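Local structure of putative GH105 family protein (Salmonella enterica subsp. enterica serovar Paratyphi A, 3QWT) at residues 119-122 against 123-126; 137-140 against 141-145; 185-188 against 189-192. The protein is of unknown function but, as a possible GH105 family member with an alpha/alpha toroid fold, probably acts as a glycoside hydrolase on unsaturated sugar substrates. All coordinates share one frame; numbering follows the deposited sequence.

Interaction 1. Residues 119-122 against 123-126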
loop_
_atom_site.group_PDB
_atom_site.type_symbol
_atom_site.label_atom_id
_atom_site.label_comp_id
_atom_site.label_asym_id
_atom_site.label_seq_id
_atom_site.Cartn_x
_atom_site.Cartn_y
_atom_site.Cartn_z
ATOM N N ALA A 119 16.436 13.131 23.508
ATOM C CA ALA A 119 15.589 12.455 22.537
ATOM C C ALA A 119 15.541 10.973 22.859
ATOM O O ALA A 119 14.471 10.378 22.883
ATOM C CB ALA A 119 16.072 12.694 21.087
ATOM N N TYR A 120 16.700 10.386 23.129
ATOM C CA TYR A 120 16.754 8.972 23.458
ATOM C C TYR A 120 16.034 8.678 24.773
ATOM O O TYR A 120 15.393 7.646 24.923
ATOM C CB TYR A 120 18.194 8.491 23.555
ATOM C CG TYR A 120 18.809 8.080 22.241
ATOM C CD1 TYR A 120 19.709 8.921 21.572
ATOM C CD2 TYR A 120 18.493 6.855 21.659
ATOM C CE1 TYR A 120 20.287 8.540 20.367
ATOM C CE2 TYR A 120 19.062 6.470 20.452
ATOM C CZ TYR A 120 19.961 7.318 19.812
ATOM O OH TYR A 120 20.530 6.943 18.617
ATOM N N ARG A 121 16.147 9.581 25.734
ATOM C CA ARG A 121 15.495 9.348 27.012
ATOM C C ARG A 121 13.980 9.457 26.850
ATOM O O ARG A 121 13.230 8.687 27.439
ATOM C CB ARG A 121 16.035 10.275 28.114
ATOM C CG ARG A 121 17.495 9.984 28.525
ATOM C CD ARG A 121 17.655 8.603 29.169
ATOM N NE ARG A 121 16.963 8.490 30.455
ATOM C CZ ARG A 121 16.205 7.459 30.821
ATOM N NH1 ARG A 121 16.033 6.439 29.996
ATOM N NH2 ARG A 121 15.605 7.455 32.011
ATOM N N TYR A 122 13.530 10.402 26.039
ATOM C CA TYR A 122 12.100 10.513 25.773
ATOM C C TYR A 122 11.598 9.263 25.064
ATOM O O TYR A 122 10.511 8.772 25.355
ATOM C CB TYR A 122 11.780 11.749 24.937
ATOM C CG TYR A 122 10.325 11.835 24.565
ATOM C CD1 TYR A 122 9.353 12.060 25.539
ATOM C CD2 TYR A 122 9.917 11.681 23.251
ATOM C CE1 TYR A 122 8.026 12.125 25.212
ATOM C CE2 TYR A 122 8.583 11.747 22.909
ATOM C CZ TYR A 122 7.638 11.976 23.894
ATOM O OH TYR A 122 6.300 12.050 23.565
ATOM N N GLU A 123 12.400 8.750 24.136
ATOM C CA GLU A 123 12.045 7.535 23.411
ATOM C C GLU A 123 11.753 6.364 24.374
ATOM O O GLU A 123 10.752 5.667 24.207
ATOM C CB GLU A 123 13.163 7.155 22.447
ATOM C CG GLU A 123 12.882 5.908 21.632
ATOM C CD GLU A 123 13.912 5.684 20.534
ATOM O OE1 GLU A 123 13.524 5.290 19.416
ATOM O OE2 GLU A 123 15.113 5.906 20.788
ATOM N N GLU A 124 12.610 6.167 25.386
ATOM C CA GLU A 124 12.417 5.092 26.364
ATOM C C GLU A 124 11.282 5.338 27.353
ATOM O O GLU A 124 10.538 4.421 27.663
ATOM C CB GLU A 124 13.685 4.823 27.174
ATOM C CG GLU A 124 14.978 4.812 26.389
ATOM C CD GLU A 124 16.191 4.721 27.303
ATOM O OE1 GLU A 124 17.012 5.670 27.295
ATOM O OE2 GLU A 124 16.297 3.705 28.039
ATOM N N THR A 125 11.157 6.564 27.853
ATOM C CA THR A 125 10.238 6.852 28.959
ATOM C C THR A 125 8.940 7.542 28.545
ATOM O O THR A 125 7.948 7.462 29.260
ATOM C CB THR A 125 10.899 7.739 30.045
ATOM O OG1 THR A 125 11.015 9.079 29.553
ATOM C CG2 THR A 125 12.280 7.204 30.436
ATOM N N ARG A 126 8.950 8.246 27.416
ATOM C CA ARG A 126 7.758 8.982 26.976
ATOM C C ARG A 126 7.304 10.034 27.993
ATOM O O ARG A 126 6.148 10.426 28.013
ATOM C CB ARG A 126 6.602 8.017 26.675
ATOM C CG ARG A 126 6.906 7.029 25.559
ATOM C CD ARG A 126 6.972 7.757 24.211
ATOM N NE ARG A 126 7.838 7.080 23.245
ATOM C CZ ARG A 126 7.987 7.466 21.980
ATOM N NH1 ARG A 126 7.322 8.520 21.526
ATOM N NH2 ARG A 126 8.787 6.789 21.167
#
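One face of the Tyr122 ring carries Arg126 CD, 4.3 Å above the plane and shifted toward the rim. The Arg126 chain crosses the ring at about a right angle, which leaves its NH1 3.7 Å from Tyr122 CE2, the two planes well tilted against each other. The Arg121 guanidinium is met at its edge: Glu124 OE1 lies in its plane, 3.0 Å from NH1, in a salt bridge. Seen from the other partner the geometry differs, because Arg121 NH1 sits above the Glu124 carboxylate plane, 70° out of it. Bends at chi2 and chi3 of Arg121 fold the guanidinium back along the helix, where Thr125 CG2 packs 3.7 Å from NH2. Thr125 also turns its hydroxyl back: with chi1 at 73°, OG1 reaches Arg121 O at 3.1 Å, above the carbonyl plane, while Thr125 N bonds the same oxygen at 3.0 Å. This is the last turn of helix 114-125, and Arg126, with positive phi, leaves it. Glu124 OE2 is also bound by Tyr80, Arg121 NE by Asp93, and Glu123 OE2 by Lys180. Arg121 thus pairs with two carboxylates, one local and one on helix 86-102; together they probably neutralise its charge and fix the turn of its guanidinium, while two donors occupy its carbonyl oxygen at the helix end.

Interaction 2. Residues 137-140 against 141-145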
loop_
_atom_site.group_PDB
_atom_site.type_symbol
_atom_site.label_atom_id
_atom_site.label_comp_id
_atom_site.label_asym_id
_atom_site.label_seq_id
_atom_site.Cartn_x
_atom_site.Cartn_y
_atom_site.Cartn_z
ATOM N N TRP A 137 13.148 23.212 20.498
ATOM C CA TRP A 137 14.525 23.376 20.034
ATOM C C TRP A 137 14.731 22.867 18.607
ATOM O O TRP A 137 15.467 23.471 17.825
ATOM C CB TRP A 137 15.510 22.700 21.001
ATOM C CG TRP A 137 15.812 23.497 22.276
ATOM C CD1 TRP A 137 14.968 23.722 23.321
ATOM C CD2 TRP A 137 17.052 24.114 22.627
ATOM N NE1 TRP A 137 15.604 24.440 24.301
ATOM C CE2 TRP A 137 16.883 24.706 23.892
ATOM C CE3 TRP A 137 18.298 24.223 21.992
ATOM C CZ2 TRP A 137 17.896 25.402 24.531
ATOM C CZ3 TRP A 137 19.312 24.921 22.633
ATOM C CH2 TRP A 137 19.104 25.502 23.888
ATOM N N ALA A 138 14.093 21.753 18.266
ATOM C CA ALA A 138 14.158 21.278 16.886
ATOM C C ALA A 138 13.471 22.289 15.970
ATOM O O ALA A 138 13.972 22.597 14.891
ATOM C CB ALA A 138 13.526 19.894 16.733
ATOM N N GLU A 139 12.323 22.804 16.400
ATOM C CA GLU A 139 11.623 23.810 15.600
ATOM C C GLU A 139 12.510 25.036 15.401
ATOM O O GLU A 139 12.499 25.639 14.323
ATOM C CB GLU A 139 10.292 24.222 16.237
ATOM C CG GLU A 139 9.110 23.346 15.847
ATOM C CD GLU A 139 8.861 23.332 14.330
ATOM O OE1 GLU A 139 8.550 24.408 13.758
ATOM O OE2 GLU A 139 8.985 22.245 13.716
ATOM N N TRP A 140 13.272 25.402 16.441
ATOM C CA TRP A 140 14.211 26.518 16.343
ATOM C C TRP A 140 15.305 26.239 15.312
ATOM O O TRP A 140 15.638 27.095 14.488
ATOM C CB TRP A 140 14.873 26.793 17.685
ATOM C CG TRP A 140 16.079 27.701 17.576
ATOM C CD1 TRP A 140 16.080 29.060 17.589
ATOM C CD2 TRP A 140 17.459 27.302 17.432
ATOM N NE1 TRP A 140 17.369 29.539 17.467
ATOM C CE2 TRP A 140 18.232 28.480 17.371
ATOM C CE3 TRP A 140 18.112 26.065 17.361
ATOM C CZ2 TRP A 140 19.626 28.461 17.233
ATOM C CZ3 TRP A 140 19.492 26.048 17.219
ATOM C CH2 TRP A 140 20.235 27.241 17.156
ATOM N N ALA A 141 15.895 25.056 15.410
ATOM C CA ALA A 141 16.931 24.627 14.475
ATOM C C ALA A 141 16.399 24.673 13.047
ATOM O O ALA A 141 17.115 25.055 12.116
ATOM C CB ALA A 141 17.423 23.220 14.818
HETATM N N MSE A 142 15.136 24.301 12.876
HETATM C CA MSE A 142 14.531 24.333 11.553
HETATM C C MSE A 142 14.309 25.741 10.991
HETATM O O MSE A 142 14.650 26.015 9.834
HETATM C CB MSE A 142 13.223 23.550 11.545
HETATM C CG MSE A 142 13.438 22.051 11.584
HETATM SE SE MSE A 142 14.266 21.374 9.928
HETATM C CE MSE A 142 12.758 21.521 8.732
ATOM N N ASN A 143 13.778 26.634 11.819
ATOM C CA ASN A 143 13.147 27.853 11.310
ATOM C C ASN A 143 13.720 29.190 11.752
ATOM O O ASN A 143 13.453 30.201 11.107
ATOM C CB ASN A 143 11.651 27.846 11.633
ATOM C CG ASN A 143 10.953 26.681 11.023
ATOM O OD1 ASN A 143 10.798 26.613 9.800
ATOM N ND2 ASN A 143 10.539 25.733 11.857
ATOM N N GLU A 144 14.483 29.205 12.841
ATOM C CA GLU A 144 15.022 30.456 13.367
ATOM C C GLU A 144 16.549 30.504 13.408
ATOM O O GLU A 144 17.144 31.576 13.261
ATOM C CB GLU A 144 14.444 30.756 14.758
ATOM C CG GLU A 144 12.930 30.802 14.787
ATOM C CD GLU A 144 12.377 31.374 16.092
ATOM O OE1 GLU A 144 11.392 30.806 16.620
ATOM O OE2 GLU A 144 12.920 32.396 16.578
HETATM N N MSE A 145 17.191 29.360 13.608
HETATM C CA MSE A 145 18.653 29.357 13.626
HETATM C C MSE A 145 19.173 30.056 12.370
HETATM O O MSE A 145 18.713 29.784 11.268
HETATM C CB MSE A 145 19.197 27.937 13.761
HETATM C CG MSE A 145 20.650 27.739 13.344
HETATM SE SE MSE A 145 21.037 25.818 13.338
HETATM C CE MSE A 145 22.840 25.794 14.142
#
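Trp140 and Met145 meet because both first torsions place CG opposite the backbone N, at 166° and 161°: the indole turns toward the residues that follow, and the side chain of selenomethionine Met145 crosses it obliquely. Met145 CB stands over one face of the six-membered ring of Trp140, 3.6 Å from the centroid, a CH-pi contact. A bend at chi3 then leaves SE 4.7 Å from the same centroid, oblique to the ring, a Met-aromatic contact. Glu144 CB adds a touch on Trp140 CD1 at 3.7 Å. At the backbone, Trp140 O takes bonds from Glu144 N and Met145 N, each at 2.9 Å and from opposite faces of its plane. Glu139 O is gripped twice as well, by Asn143 N at 3.0 Å and by Asn143 ND2, which comes in the carbonyl plane on a lone pair at 3.2 Å. The polar ends find partners beyond the turn: Glu139 OE2 bonds Tyr190, Glu144 forms a salt bridge with Arg315 of the second subunit, and Trp137 NE1 binds the C-terminal carboxylate of Phe381 there. Carbonyl oxygens shared between donors in this way are typical of a helix C-terminus, here that of helix 131-143 in the alpha/alpha toroid.

Interaction 3. Residues 185-188 against 189-192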
loop_
_atom_site.group_PDB
_atom_site.type_symbol
_atom_site.label_atom_id
_atom_site.label_comp_id
_atom_site.label_asym_id
_atom_site.label_seq_id
_atom_site.Cartn_x
_atom_site.Cartn_y
_atom_site.Cartn_z
ATOM N N LEU A 185 10.072 11.913 16.484
ATOM C CA LEU A 185 8.741 12.512 16.429
ATOM C C LEU A 185 8.043 12.277 15.089
ATOM O O LEU A 185 7.038 12.910 14.797
ATOM C CB LEU A 185 8.819 14.023 16.718
ATOM C CG LEU A 185 9.541 14.447 17.997
ATOM C CD1 LEU A 185 9.463 15.927 18.134
ATOM C CD2 LEU A 185 8.968 13.758 19.230
ATOM N N ASN A 186 8.580 11.377 14.271
ATOM C CA ASN A 186 8.059 11.174 12.912
ATOM C C ASN A 186 7.857 12.485 12.160
ATOM O O ASN A 186 6.752 12.778 11.698
ATOM C CB ASN A 186 6.735 10.392 12.919
ATOM C CG ASN A 186 6.889 8.989 13.476
ATOM O OD1 ASN A 186 7.760 8.224 13.052
ATOM N ND2 ASN A 186 6.043 8.644 14.442
ATOM N N ARG A 187 8.920 13.275 12.061
ATOM C CA ARG A 187 8.876 14.504 11.292
ATOM C C ARG A 187 9.955 14.443 10.221
ATOM O O ARG A 187 11.071 14.932 10.415
ATOM C CB ARG A 187 9.026 15.714 12.216
ATOM C CG ARG A 187 7.859 15.835 13.205
ATOM C CD ARG A 187 7.982 17.042 14.134
ATOM N NE ARG A 187 6.858 17.127 15.075
ATOM C CZ ARG A 187 6.659 18.133 15.923
ATOM N NH1 ARG A 187 7.508 19.167 15.972
ATOM N NH2 ARG A 187 5.608 18.105 16.728
ATOM N N PRO A 188 9.624 13.836 9.070
ATOM C CA PRO A 188 10.672 13.563 8.073
ATOM C C PRO A 188 11.303 14.839 7.531
ATOM O O PRO A 188 12.377 14.730 6.939
ATOM C CB PRO A 188 9.926 12.824 6.943
ATOM C CG PRO A 188 8.546 12.523 7.485
ATOM C CD PRO A 188 8.274 13.518 8.572
ATOM N N GLU A 189 10.662 16.000 7.715
ATOM C CA GLU A 189 11.258 17.271 7.301
ATOM C C GLU A 189 12.566 17.504 8.028
ATOM O O GLU A 189 13.508 18.027 7.444
ATOM C CB GLU A 189 10.353 18.469 7.601
ATOM C CG GLU A 189 8.987 18.399 6.984
ATOM C CD GLU A 189 8.007 17.530 7.799
ATOM O OE1 GLU A 189 8.439 16.823 8.748
ATOM O OE2 GLU A 189 6.793 17.560 7.478
ATOM N N TYR A 190 12.610 17.152 9.313
ATOM C CA TYR A 190 13.814 17.360 10.121
ATOM C C TYR A 190 14.958 16.535 9.544
ATOM O O TYR A 190 16.101 16.982 9.477
ATOM C CB TYR A 190 13.612 16.929 11.575
ATOM C CG TYR A 190 12.607 17.729 12.361
ATOM C CD1 TYR A 190 11.971 18.848 11.816
ATOM C CD2 TYR A 190 12.299 17.368 13.673
ATOM C CE1 TYR A 190 11.028 19.578 12.562
ATOM C CE2 TYR A 190 11.366 18.072 14.415
ATOM C CZ TYR A 190 10.743 19.179 13.865
ATOM O OH TYR A 190 9.839 19.864 14.641
ATOM N N VAL A 191 14.634 15.315 9.146
ATOM C CA VAL A 191 15.634 14.407 8.624
ATOM C C VAL A 191 16.109 14.863 7.251
ATOM O O VAL A 191 17.286 14.726 6.926
ATOM C CB VAL A 191 15.076 12.988 8.523
ATOM C CG1 VAL A 191 16.096 12.071 7.873
ATOM C CG2 VAL A 191 14.680 12.483 9.910
ATOM N N GLU A 192 15.192 15.405 6.451
ATOM C CA GLU A 192 15.552 15.906 5.122
ATOM C C GLU A 192 16.514 17.086 5.296
ATOM O O GLU A 192 17.552 17.173 4.629
ATOM C CB GLU A 192 14.317 16.325 4.294
ATOM C CG GLU A 192 13.572 15.174 3.623
ATOM C CD GLU A 192 14.508 14.109 3.018
ATOM O OE1 GLU A 192 14.697 13.067 3.681
ATOM O OE2 GLU A 192 15.049 14.289 1.894
#
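Tyr190 OH is gripped by two groups, Arg187 NH1 at 2.8 Å and Glu139 OE2 of helix 131-143. The setting is a tight helix-to-helix connection: a Schellman motif, with Asn186 as its C-prime residue, ends helix 170-184, and helix 188-205 starts almost at once. The Arg187 bond is fairly straight, 156° at the hydrogen, and the hydroxyl lies in the guanidinium plane, at its edge. An extended chain from CG to NE carries the group there alongside the tyrosine, and the guanidinium stands steeply to the ring, 69° between planes. Nearer the backbone the same arginine uses its methylene groups: CB sits over the centre of the Tyr190 ring face, a CH-pi contact at 3.9 Å from the centroid, and Arg187 CD comes within 3.5 Å of Tyr190 CZ. Arg187 O accepts from Tyr190 N at 2.9 Å, the donor standing above the carbonyl plane, while Pro188 O takes Glu192 N, also at 2.9 Å, in the first turn of the new helix. Arg187 NH2 pairs with Glu135, and Glu192 OE2 bonds Ala255 N of the third subunit. Over the centre of the guanidinium, on one face, lies Leu185 CD1, 4.1 Å above the plane.

In the fold
All three contacts are partly buried and lie roughly 20 Å from the chain's centre. Interactions 1 and 2 close two successive helices, 114-125 and 131-143, without touching; interaction 3 joins helix 170-184 to helix 188-205 and meets both. With interaction 2 it shares a polar contact as well as packing, Tyr190 lying against Met142 and Ala138; against interaction 1 the meeting is looser, Leu185 CD2 near Tyr122 CE2. Chemistry follows place: interaction 1 relies on charge pairs with neighbouring helices of its own chain, interaction 2 on an aromatic face plus polar ends at the second subunit, and interaction 3 on an arginine-tyrosine pair, with Glu192 reaching a third subunit.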